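PDB 2BVY: beta-1,4-mannanase from Cellulomonas fimi, which probably hydrolyses internal beta-1,4-mannosidic linkages of mannans, through a family 26 glycoside hydrolase domain of the clan GH-A TIM-barrel type that is followed by an immunoglobulin-like domain. Local coordinates for residues W69-I74 and V110-E115; T86-I91 and L148-E153; R171-N176 and E195-T200. All coordinates share one frame; numbering follows the deposited sequence.

Contact 1 of 3, residues W69-I74 and V110-E115. With CAC (cacodylate ion), chain B.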
loop_
_atom_site.group_PDB
_atom_site.type_symbol
_atom_site.label_atom_id
_atom_site.label_comp_id
_atom_site.label_asym_id
_atom_site.label_seq_id
_atom_site.Cartn_x
_atom_site.Cartn_y
_atom_site.Cartn_z
ATOM N N TRP A 69 -5.152 4.325 -8.383
ATOM C CA TRP A 69 -4.655 5.677 -8.601
ATOM C C TRP A 69 -3.284 5.833 -7.957
ATOM O O TRP A 69 -2.760 4.893 -7.364
ATOM C CB TRP A 69 -5.616 6.702 -8.000
ATOM C CG TRP A 69 -7.056 6.469 -8.363
ATOM C CD1 TRP A 69 -8.028 5.914 -7.570
ATOM C CD2 TRP A 69 -7.689 6.786 -9.608
ATOM N NE1 TRP A 69 -9.224 5.873 -8.246
ATOM C CE2 TRP A 69 -9.046 6.400 -9.499
ATOM C CE3 TRP A 69 -7.242 7.356 -10.807
ATOM C CZ2 TRP A 69 -9.964 6.571 -10.546
ATOM C CZ3 TRP A 69 -8.158 7.525 -11.855
ATOM C CH2 TRP A 69 -9.502 7.134 -11.711
ATOM N N ASP A 70 -2.712 7.029 -8.058
ATOM C CA ASP A 70 -1.396 7.261 -7.483
ATOM C C ASP A 70 -1.174 8.720 -7.087
ATOM O O ASP A 70 -1.606 9.624 -7.790
ATOM C CB ASP A 70 -0.332 6.832 -8.494
ATOM C CG ASP A 70 1.007 6.592 -7.847
ATOM O OD1 ASP A 70 1.718 7.578 -7.537
ATOM O OD2 ASP A 70 1.339 5.408 -7.629
ATOM N N THR A 71 -0.486 8.947 -5.971
ATOM C CA THR A 71 -0.219 10.308 -5.519
ATOM C C THR A 71 0.565 11.127 -6.545
ATOM O O THR A 71 0.787 12.321 -6.349
ATOM C CB THR A 71 0.536 10.329 -4.165
ATOM O OG1 THR A 71 1.717 9.526 -4.254
ATOM C CG2 THR A 71 -0.353 9.799 -3.055
ATOM N N LEU A 72 0.997 10.493 -7.633
ATOM C CA LEU A 72 1.696 11.224 -8.687
ATOM C C LEU A 72 0.681 12.215 -9.273
ATOM O O LEU A 72 1.054 13.203 -9.891
ATOM C CB LEU A 72 2.188 10.279 -9.792
ATOM C CG LEU A 72 3.506 9.522 -9.596
ATOM C CD1 LEU A 72 3.706 8.525 -10.731
ATOM C CD2 LEU A 72 4.661 10.512 -9.550
ATOM N N ILE A 73 -0.605 11.928 -9.080
ATOM C CA ILE A 73 -1.681 12.800 -9.553
ATOM C C ILE A 73 -1.579 14.125 -8.790
ATOM O O ILE A 73 -1.598 15.202 -9.380
ATOM C CB ILE A 73 -3.063 12.178 -9.270
ATOM C CG1 ILE A 73 -3.258 10.914 -10.113
ATOM C CG2 ILE A 73 -4.164 13.204 -9.545
ATOM C CD1 ILE A 73 -4.548 10.160 -9.807
ATOM N N ILE A 74 -1.473 14.024 -7.468
ATOM C CA ILE A 74 -1.347 15.192 -6.614
ATOM C C ILE A 74 -0.139 16.022 -7.054
ATOM O O ILE A 74 -0.235 17.240 -7.206
ATOM C CB ILE A 74 -1.180 14.763 -5.141
ATOM C CG1 ILE A 74 -2.407 13.953 -4.709
ATOM C CG2 ILE A 74 -0.989 15.990 -4.251
ATOM C CD1 ILE A 74 -2.340 13.424 -3.295
ATOM N N VAL A 110 -5.079 3.430 -3.833
ATOM C CA VAL A 110 -4.094 4.449 -4.155
ATOM C C VAL A 110 -2.674 4.048 -3.773
ATOM O O VAL A 110 -2.393 3.742 -2.612
ATOM C CB VAL A 110 -4.433 5.775 -3.442
ATOM C CG1 VAL A 110 -3.357 6.822 -3.732
ATOM C CG2 VAL A 110 -5.812 6.258 -3.877
ATOM N N SER A 111 -1.785 4.038 -4.757
ATOM C CA SER A 111 -0.390 3.726 -4.496
ATOM C C SER A 111 0.319 5.083 -4.411
ATOM O O SER A 111 -0.310 6.131 -4.598
ATOM C CB SER A 111 0.184 2.866 -5.620
ATOM O OG SER A 111 -0.082 3.440 -6.882
ATOM N N ALA A 112 1.611 5.082 -4.121
ATOM C CA ALA A 112 2.328 6.345 -3.997
ATOM C C ALA A 112 3.774 6.282 -4.466
ATOM O O ALA A 112 4.654 5.870 -3.714
ATOM C CB ALA A 112 2.277 6.823 -2.541
ATOM N N HIS A 113 4.013 6.677 -5.713
ATOM C CA HIS A 113 5.369 6.706 -6.259
ATOM C C HIS A 113 5.920 8.079 -5.869
ATOM O O HIS A 113 6.042 8.981 -6.703
ATOM C CB HIS A 113 5.332 6.551 -7.779
ATOM C CG HIS A 113 4.989 5.168 -8.234
ATOM N ND1 HIS A 113 3.734 4.618 -8.074
ATOM C CD2 HIS A 113 5.752 4.201 -8.803
ATOM C CE1 HIS A 113 3.739 3.375 -8.523
ATOM N NE2 HIS A 113 4.951 3.098 -8.970
ATOM N N VAL A 114 6.238 8.219 -4.583
ATOM C CA VAL A 114 6.718 9.476 -4.015
ATOM C C VAL A 114 7.981 10.063 -4.629
ATOM O O VAL A 114 8.978 9.371 -4.840
ATOM C CB VAL A 114 6.943 9.336 -2.495
ATOM C CG1 VAL A 114 7.202 10.694 -1.880
ATOM C CG2 VAL A 114 5.734 8.671 -1.848
ATOM N N GLU A 115 7.921 11.356 -4.917
ATOM C CA GLU A 115 9.053 12.084 -5.483
ATOM C C GLU A 115 10.234 11.993 -4.521
ATOM O O GLU A 115 10.044 11.870 -3.306
ATOM C CB GLU A 115 8.674 13.549 -5.651
ATOM C CG GLU A 115 8.192 14.178 -4.348
ATOM C CD GLU A 115 7.701 15.605 -4.531
ATOM O OE1 GLU A 115 8.500 16.446 -5.004
ATOM O OE2 GLU A 115 6.524 15.884 -4.203
HETATM AS AS CAC B . 5.099 -0.321 -10.588
HETATM O O1 CAC B . 5.810 -1.822 -10.371
HETATM O O2 CAC B . 4.202 -0.006 -9.277
HETATM C C1 CAC B . 6.412 1.036 -10.729
HETATM C C2 CAC B . 3.918 -0.355 -12.068
#
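D70 OD2 is gripped by two side chains of the segment 110-115. S111 OG donates to it at 2.5 Å. H113 ND1 also donates to D70 OD2, at 2.6 Å. The two donors arrive from opposite faces of the carboxylate plane, the serine on the anti side and the imidazole from above, while the oxygen itself lies close to the plane of the histidine ring. The carboxylate and ring planes are turned 46° against each other. The other oxygen, D70 OD1, uses its syn lone pair to take the backbone N of H113 in an almost straight bond of 3.1 Å, so a single carboxylate holds both the main chain and the ring of H113. With CG anti to the backbone N (chi1 -161°), the aspartate swings its head across to the neighbouring strand.

This grip sits toward the C-terminal side of the parallel strands 66-70 and 107-111, which pair through S111 N to W69 O (2.9 Å) and T71 N to S111 O. Beyond them L72 CD1 lies oblique to the imidazole and 3.9 Å from H113 CB. T71 OG1 packs against A112 and is hydrogen-bonded to Y147. On the far edge of the ring, H113 NE2 makes a weak hydrogen bond of 3.2 Å to O2 of a cacodylate ion, probably from the crystallisation liquor.

Were D70 replaced by an alanine, S111 OG, H113 ND1 and H113 N would all lose this acceptor, and the imidazole would probably be free to turn. H113 lies about 5 Å, side chain to side chain, from the predicted nucleophile E282. The geometry is consistent with a second-shell role: the buried carboxylate probably fixes the rotation of H113 and leaves NE2 turned to the side where the anion sits.

Contact 2 of 3, residues T86-I91 and L148-E153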
loop_
_atom_site.group_PDB
_atom_site.type_symbol
_atom_site.label_atom_id
_atom_site.label_comp_id
_atom_site.label_asym_id
_atom_site.label_seq_id
_atom_site.Cartn_x
_atom_site.Cartn_y
_atom_site.Cartn_z
ATOM N N THR A 86 -1.928 23.619 -8.778
ATOM C CA THR A 86 -1.368 23.618 -7.434
ATOM C C THR A 86 -1.762 22.222 -6.960
ATOM O O THR A 86 -2.690 21.622 -7.503
ATOM C CB THR A 86 -2.029 24.660 -6.501
ATOM O OG1 THR A 86 -3.414 24.338 -6.322
ATOM C CG2 THR A 86 -1.892 26.061 -7.077
ATOM N N ARG A 87 -1.069 21.695 -5.963
ATOM C CA ARG A 87 -1.396 20.361 -5.493
ATOM C C ARG A 87 -2.829 20.308 -4.991
ATOM O O ARG A 87 -3.472 19.264 -5.042
ATOM C CB ARG A 87 -0.397 19.923 -4.421
ATOM C CG ARG A 87 1.012 19.968 -4.963
ATOM C CD ARG A 87 1.907 18.896 -4.401
ATOM N NE ARG A 87 3.124 18.790 -5.199
ATOM C CZ ARG A 87 4.151 17.997 -4.907
ATOM N NH1 ARG A 87 4.115 17.232 -3.826
ATOM N NH2 ARG A 87 5.207 17.964 -5.706
ATOM N N ASP A 88 -3.341 21.446 -4.539
ATOM C CA ASP A 88 -4.711 21.496 -4.049
ATOM C C ASP A 88 -5.733 21.292 -5.172
ATOM O O ASP A 88 -6.738 20.605 -4.978
ATOM C CB ASP A 88 -4.953 22.819 -3.318
ATOM C CG ASP A 88 -4.428 22.797 -1.884
ATOM O OD1 ASP A 88 -3.469 22.041 -1.599
ATOM O OD2 ASP A 88 -4.970 23.545 -1.043
ATOM N N GLU A 89 -5.490 21.877 -6.343
ATOM C CA GLU A 89 -6.418 21.686 -7.453
ATOM C C GLU A 89 -6.282 20.280 -8.033
ATOM O O GLU A 89 -7.258 19.708 -8.521
ATOM C CB GLU A 89 -6.215 22.740 -8.548
ATOM C CG GLU A 89 -4.858 23.397 -8.574
ATOM C CD GLU A 89 -4.904 24.766 -9.242
ATOM O OE1 GLU A 89 -5.841 25.535 -8.940
ATOM O OE2 GLU A 89 -4.006 25.080 -10.055
ATOM N N ASN A 90 -5.072 19.722 -7.977
ATOM C CA ASN A 90 -4.855 18.368 -8.463
ATOM C C ASN A 90 -5.612 17.438 -7.528
ATOM O O ASN A 90 -6.262 16.484 -7.966
ATOM C CB ASN A 90 -3.369 18.006 -8.459
ATOM C CG ASN A 90 -2.619 18.636 -9.605
ATOM O OD1 ASN A 90 -3.202 18.931 -10.647
ATOM N ND2 ASN A 90 -1.317 18.827 -9.433
ATOM N N ILE A 91 -5.534 17.733 -6.235
ATOM C CA ILE A 91 -6.225 16.934 -5.244
ATOM C C ILE A 91 -7.718 16.946 -5.561
ATOM O O ILE A 91 -8.378 15.904 -5.496
ATOM C CB ILE A 91 -5.968 17.477 -3.819
ATOM C CG1 ILE A 91 -4.507 17.225 -3.434
ATOM C CG2 ILE A 91 -6.889 16.797 -2.819
ATOM C CD1 ILE A 91 -4.104 17.808 -2.087
ATOM N N LEU A 148 2.215 13.888 3.190
ATOM C CA LEU A 148 1.172 13.093 3.817
ATOM C C LEU A 148 -0.049 13.962 4.121
ATOM O O LEU A 148 -1.173 13.463 4.150
ATOM C CB LEU A 148 1.697 12.435 5.102
ATOM C CG LEU A 148 2.844 11.417 4.955
ATOM C CD1 LEU A 148 3.125 10.765 6.295
ATOM C CD2 LEU A 148 2.470 10.341 3.943
ATOM N N ASP A 149 0.167 15.260 4.338
ATOM C CA ASP A 149 -0.946 16.165 4.611
ATOM C C ASP A 149 -1.830 16.267 3.372
ATOM O O ASP A 149 -3.057 16.251 3.477
ATOM C CB ASP A 149 -0.445 17.560 5.018
ATOM C CG ASP A 149 -0.062 17.640 6.491
ATOM O OD1 ASP A 149 -0.661 16.901 7.303
ATOM O OD2 ASP A 149 0.822 18.450 6.844
ATOM N N ASP A 150 -1.209 16.366 2.200
ATOM C CA ASP A 150 -1.969 16.434 0.958
ATOM C C ASP A 150 -2.781 15.154 0.758
ATOM O O ASP A 150 -3.903 15.206 0.254
ATOM C CB ASP A 150 -1.045 16.654 -0.240
ATOM C CG ASP A 150 -0.626 18.108 -0.389
ATOM O OD1 ASP A 150 -1.237 18.969 0.280
ATOM O OD2 ASP A 150 0.300 18.393 -1.181
ATOM N N ILE A 151 -2.218 14.012 1.155
ATOM C CA ILE A 151 -2.915 12.731 1.039
ATOM C C ILE A 151 -4.098 12.722 2.013
ATOM O O ILE A 151 -5.162 12.171 1.713
ATOM C CB ILE A 151 -1.971 11.549 1.365
ATOM C CG1 ILE A 151 -0.888 11.455 0.286
ATOM C CG2 ILE A 151 -2.769 10.244 1.496
ATOM C CD1 ILE A 151 0.116 10.339 0.500
ATOM N N ALA A 152 -3.907 13.331 3.181
ATOM C CA ALA A 152 -4.974 13.413 4.174
ATOM C C ALA A 152 -6.084 14.281 3.563
ATOM O O ALA A 152 -7.273 13.999 3.730
ATOM C CB ALA A 152 -4.442 14.033 5.471
ATOM N N GLU A 153 -5.684 15.335 2.850
ATOM C CA GLU A 153 -6.639 16.214 2.179
ATOM C C GLU A 153 -7.432 15.385 1.164
ATOM O O GLU A 153 -8.657 15.477 1.095
ATOM C CB GLU A 153 -5.917 17.348 1.443
ATOM C CG GLU A 153 -5.460 18.496 2.322
ATOM C CD GLU A 153 -6.619 19.225 2.978
ATOM O OE1 GLU A 153 -7.623 19.494 2.284
ATOM O OE2 GLU A 153 -6.523 19.535 4.184
HETATM O O HOH W 1 2.319 16.793 -1.810
#
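R87, D88 and I91 of helix 87-104 face D150 and E153 of helix 141-157, two neighbouring helices on the outside of the TIM barrel. The axes of the short segments come within 10.3 Å of each other. They run roughly side by side, crossing at -34°.

The apolar part of the contact rests on I91. Its CD1 reaches D150 CB at 3.8 Å and also touches the backbone O of D150 and CB of E153, entering between two residues nearly one helical turn apart.

The polar part has no direct hydrogen bond between the helices. D150 CG, anti to its own carbonyl carbon (chi1 -80°), brings the carboxylate up to both R87 and I91. R87 lays its aliphatic portion against this aspartate, CD being 3.6 Å from D150 OD2, and the guanidinium and carboxylate planes are 54° apart. R87 NH1 is shared between a salt bridge to E115 and a water. D88 and D150 bring like charges together, OD1 to OD1 at 4.2 Å, a proximity that probably costs some energy and may be eased by the nearby arginine.

Water joins what the side chains do not: one molecule, lying at the guanidinium edge and in its plane, accepts from R87 NH1 and donates to D150 OD2, 2.7 Å from each.

Contact 3 of 3, residues R171-N176 and E195-T200; sequences RPWHEN and ELYRFT. With CAC (cacodylate ion), chain B.
The indole of W173 carries L196 on one face, with CD2 almost directly above the six-membered ring, 3.9 Å from its centroid, in a CH-pi contact. L196 CG, anti to the backbone N (chi1 175°), places CD2 over the ring. At the edge of the indole, near its plane, lie Y197 CD2 and T200. The pyrrole N-H meets the threonine hydroxyl there: W173 NE1 donates to T200 OG1 over 2.9 Å, with the oxygen only 13° out of the ring plane. That hydroxyl in turn donates to L196 O one turn back (2.8 Å), where it reaches the carbonyl from the face opposite T200 N. The buried N-H is thereby tied to the helix backbone through T200.

The Y197 ring takes P172 O at its edge, 3.6 Å from CE2, while P172 CG packs against the same carbon; the phenol OH is hydrogen-bonded to A216 O.

H174 and E175 follow directly. H174 NE2 donates to O2 of the cacodylate ion at 3.1 Å. The loop leaves the fourth barrel strand, 168-171, where clan GH-A enzymes carry their acid/base; E175, the predicted proton donor, lies there, close to the helix-packed W173.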
loop_
_atom_site.group_PDB
_atom_site.type_symbol
_atom_site.label_atom_id
_atom_site.label_comp_id
_atom_site.label_asym_id
_atom_site.label_seq_id
_atom_site.Cartn_x
_atom_site.Cartn_y
_atom_site.Cartn_z
ATOM N N ARG A 171 -1.926 1.967 -0.449
ATOM C CA ARG A 171 -0.772 1.063 -0.525
ATOM C C ARG A 171 0.539 1.814 -0.740
ATOM O O ARG A 171 1.060 1.856 -1.857
ATOM C CB ARG A 171 -0.990 0.073 -1.675
ATOM C CG ARG A 171 0.088 -0.990 -1.854
ATOM C CD ARG A 171 -0.353 -2.006 -2.924
ATOM N NE ARG A 171 -0.535 -1.380 -4.229
ATOM C CZ ARG A 171 0.359 -1.423 -5.210
ATOM N NH1 ARG A 171 1.498 -2.074 -5.043
ATOM N NH2 ARG A 171 0.121 -0.795 -6.355
ATOM N N PRO A 172 1.112 2.384 0.337
ATOM C CA PRO A 172 2.371 3.147 0.281
ATOM C C PRO A 172 3.645 2.311 0.414
ATOM O O PRO A 172 3.614 1.198 0.948
ATOM C CB PRO A 172 2.227 4.098 1.456
ATOM C CG PRO A 172 1.620 3.175 2.491
ATOM C CD PRO A 172 0.582 2.362 1.715
ATOM N N TRP A 173 4.756 2.863 -0.071
ATOM C CA TRP A 173 6.069 2.218 0.027
ATOM C C TRP A 173 6.103 0.765 -0.455
ATOM O O TRP A 173 6.691 -0.100 0.194
ATOM C CB TRP A 173 6.540 2.282 1.490
ATOM C CG TRP A 173 6.238 3.605 2.133
ATOM C CD1 TRP A 173 5.437 3.831 3.214
ATOM C CD2 TRP A 173 6.693 4.891 1.692
ATOM N NE1 TRP A 173 5.362 5.182 3.472
ATOM C CE2 TRP A 173 6.124 5.853 2.553
ATOM C CE3 TRP A 173 7.526 5.323 0.647
ATOM C CZ2 TRP A 173 6.359 7.230 2.405
ATOM C CZ3 TRP A 173 7.759 6.693 0.497
ATOM C CH2 TRP A 173 7.174 7.627 1.376
ATOM N N HIS A 174 5.496 0.506 -1.607
ATOM C CA HIS A 174 5.444 -0.844 -2.146
ATOM C C HIS A 174 6.763 -1.302 -2.768
ATOM O O HIS A 174 7.666 -0.498 -3.029
ATOM C CB HIS A 174 4.338 -0.925 -3.195
ATOM C CG HIS A 174 4.598 -0.081 -4.401
ATOM N ND1 HIS A 174 4.855 1.272 -4.318
ATOM C CD2 HIS A 174 4.639 -0.394 -5.717
ATOM C CE1 HIS A 174 5.040 1.755 -5.534
ATOM N NE2 HIS A 174 4.914 0.766 -6.400
ATOM N N GLU A 175 6.855 -2.609 -2.996
ATOM C CA GLU A 175 8.031 -3.224 -3.617
ATOM C C GLU A 175 9.358 -2.804 -2.995
ATOM O O GLU A 175 10.357 -2.619 -3.694
ATOM C CB GLU A 175 8.033 -2.915 -5.121
ATOM C CG GLU A 175 6.921 -3.632 -5.879
ATOM C CD GLU A 175 6.756 -3.140 -7.300
ATOM O OE1 GLU A 175 7.771 -2.760 -7.924
ATOM O OE2 GLU A 175 5.607 -3.140 -7.796
ATOM N N ASN A 176 9.359 -2.670 -1.676
ATOM C CA ASN A 176 10.547 -2.276 -0.942
ATOM C C ASN A 176 11.561 -3.411 -0.829
ATOM O O ASN A 176 12.653 -3.206 -0.318
ATOM C CB ASN A 176 10.155 -1.822 0.458
ATOM C CG ASN A 176 9.358 -2.879 1.206
ATOM O OD1 ASN A 176 8.232 -3.214 0.827
ATOM N ND2 ASN A 176 9.940 -3.411 2.268
ATOM N N GLU A 195 9.681 1.581 10.318
ATOM C CA GLU A 195 9.330 2.825 10.983
ATOM C C GLU A 195 8.718 3.798 9.987
ATOM O O GLU A 195 7.793 4.544 10.326
ATOM C CB GLU A 195 10.543 3.432 11.690
ATOM C CG GLU A 195 11.038 2.600 12.896
ATOM C CD GLU A 195 9.914 2.130 13.828
ATOM O OE1 GLU A 195 8.987 2.918 14.100
ATOM O OE2 GLU A 195 9.961 0.975 14.306
ATOM N N LEU A 196 9.212 3.791 8.752
ATOM C CA LEU A 196 8.643 4.675 7.734
ATOM C C LEU A 196 7.173 4.313 7.519
ATOM O O LEU A 196 6.294 5.178 7.542
ATOM C CB LEU A 196 9.392 4.537 6.408
ATOM C CG LEU A 196 8.831 5.329 5.223
ATOM C CD1 LEU A 196 8.724 6.806 5.588
ATOM C CD2 LEU A 196 9.737 5.141 4.005
ATOM N N TYR A 197 6.906 3.026 7.318
ATOM C CA TYR A 197 5.532 2.582 7.094
ATOM C C TYR A 197 4.672 2.853 8.337
ATOM O O TYR A 197 3.571 3.395 8.230
ATOM C CB TYR A 197 5.514 1.092 6.714
ATOM C CG TYR A 197 4.188 0.613 6.159
ATOM C CD1 TYR A 197 3.117 0.329 7.007
ATOM C CD2 TYR A 197 3.991 0.496 4.780
ATOM C CE1 TYR A 197 1.881 -0.057 6.502
ATOM C CE2 TYR A 197 2.756 0.113 4.261
ATOM C CZ TYR A 197 1.705 -0.161 5.131
ATOM O OH TYR A 197 0.478 -0.531 4.635
ATOM N N ARG A 198 5.179 2.500 9.517
ATOM C CA ARG A 198 4.432 2.734 10.752
ATOM C C ARG A 198 4.114 4.222 10.955
ATOM O O ARG A 198 2.989 4.583 11.306
ATOM C CB ARG A 198 5.211 2.191 11.955
ATOM C CG ARG A 198 5.281 0.676 11.992
ATOM C CD ARG A 198 6.343 0.182 12.968
ATOM N NE ARG A 198 6.441 -1.274 12.956
ATOM C CZ ARG A 198 7.449 -1.971 13.480
ATOM N NH1 ARG A 198 8.468 -1.349 14.065
ATOM N NH2 ARG A 198 7.435 -3.297 13.427
ATOM N N PHE A 199 5.097 5.086 10.727
ATOM C CA PHE A 199 4.874 6.518 10.887
ATOM C C PHE A 199 3.786 6.996 9.934
ATOM O O PHE A 199 2.954 7.834 10.287
ATOM C CB PHE A 199 6.149 7.316 10.604
ATOM C CG PHE A 199 5.899 8.785 10.445
ATOM C CD1 PHE A 199 5.629 9.583 11.559
ATOM C CD2 PHE A 199 5.862 9.362 9.179
ATOM C CE1 PHE A 199 5.324 10.931 11.414
ATOM C CE2 PHE A 199 5.556 10.710 9.020
ATOM C CZ PHE A 199 5.286 11.499 10.142
ATOM N N THR A 200 3.810 6.471 8.712
ATOM C CA THR A 200 2.822 6.848 7.714
ATOM C C THR A 200 1.409 6.493 8.187
ATOM O O THR A 200 0.483 7.285 8.044
ATOM C CB THR A 200 3.101 6.152 6.368
ATOM O OG1 THR A 200 4.432 6.463 5.934
ATOM C CG2 THR A 200 2.110 6.621 5.315
HETATM AS AS CAC B . 5.099 -0.321 -10.588
HETATM O O1 CAC B . 5.810 -1.822 -10.371
HETATM O O2 CAC B . 4.202 -0.006 -9.277
HETATM C C1 CAC B . 6.412 1.036 -10.729
HETATM C C2 CAC B . 3.918 -0.355 -12.068
#

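How the contacts relate
From the N terminus, strand 66-70 leads into helix 87-104 and on to strand 107-111, and contact 1 closes this beta-alpha-beta unit. Contact 2 opens inside that loop and closes beyond it on helix 141-157, so contacts 1 and 2 cross. Contact 3 comes later in series, joining the end of strand 168-171 to helix 190-207. Contacts 1 and 2 are tied by I74 O, probably hydrogen-bonded to N90 ND2, and by T71 packing on I151. V110 O, probably hydrogen-bonded to R171 N, continues the barrel from contact 1 to contact 3, and V114 packs on W173. L148 packs on F199 and T200, linking the outer helices of contacts 2 and 3.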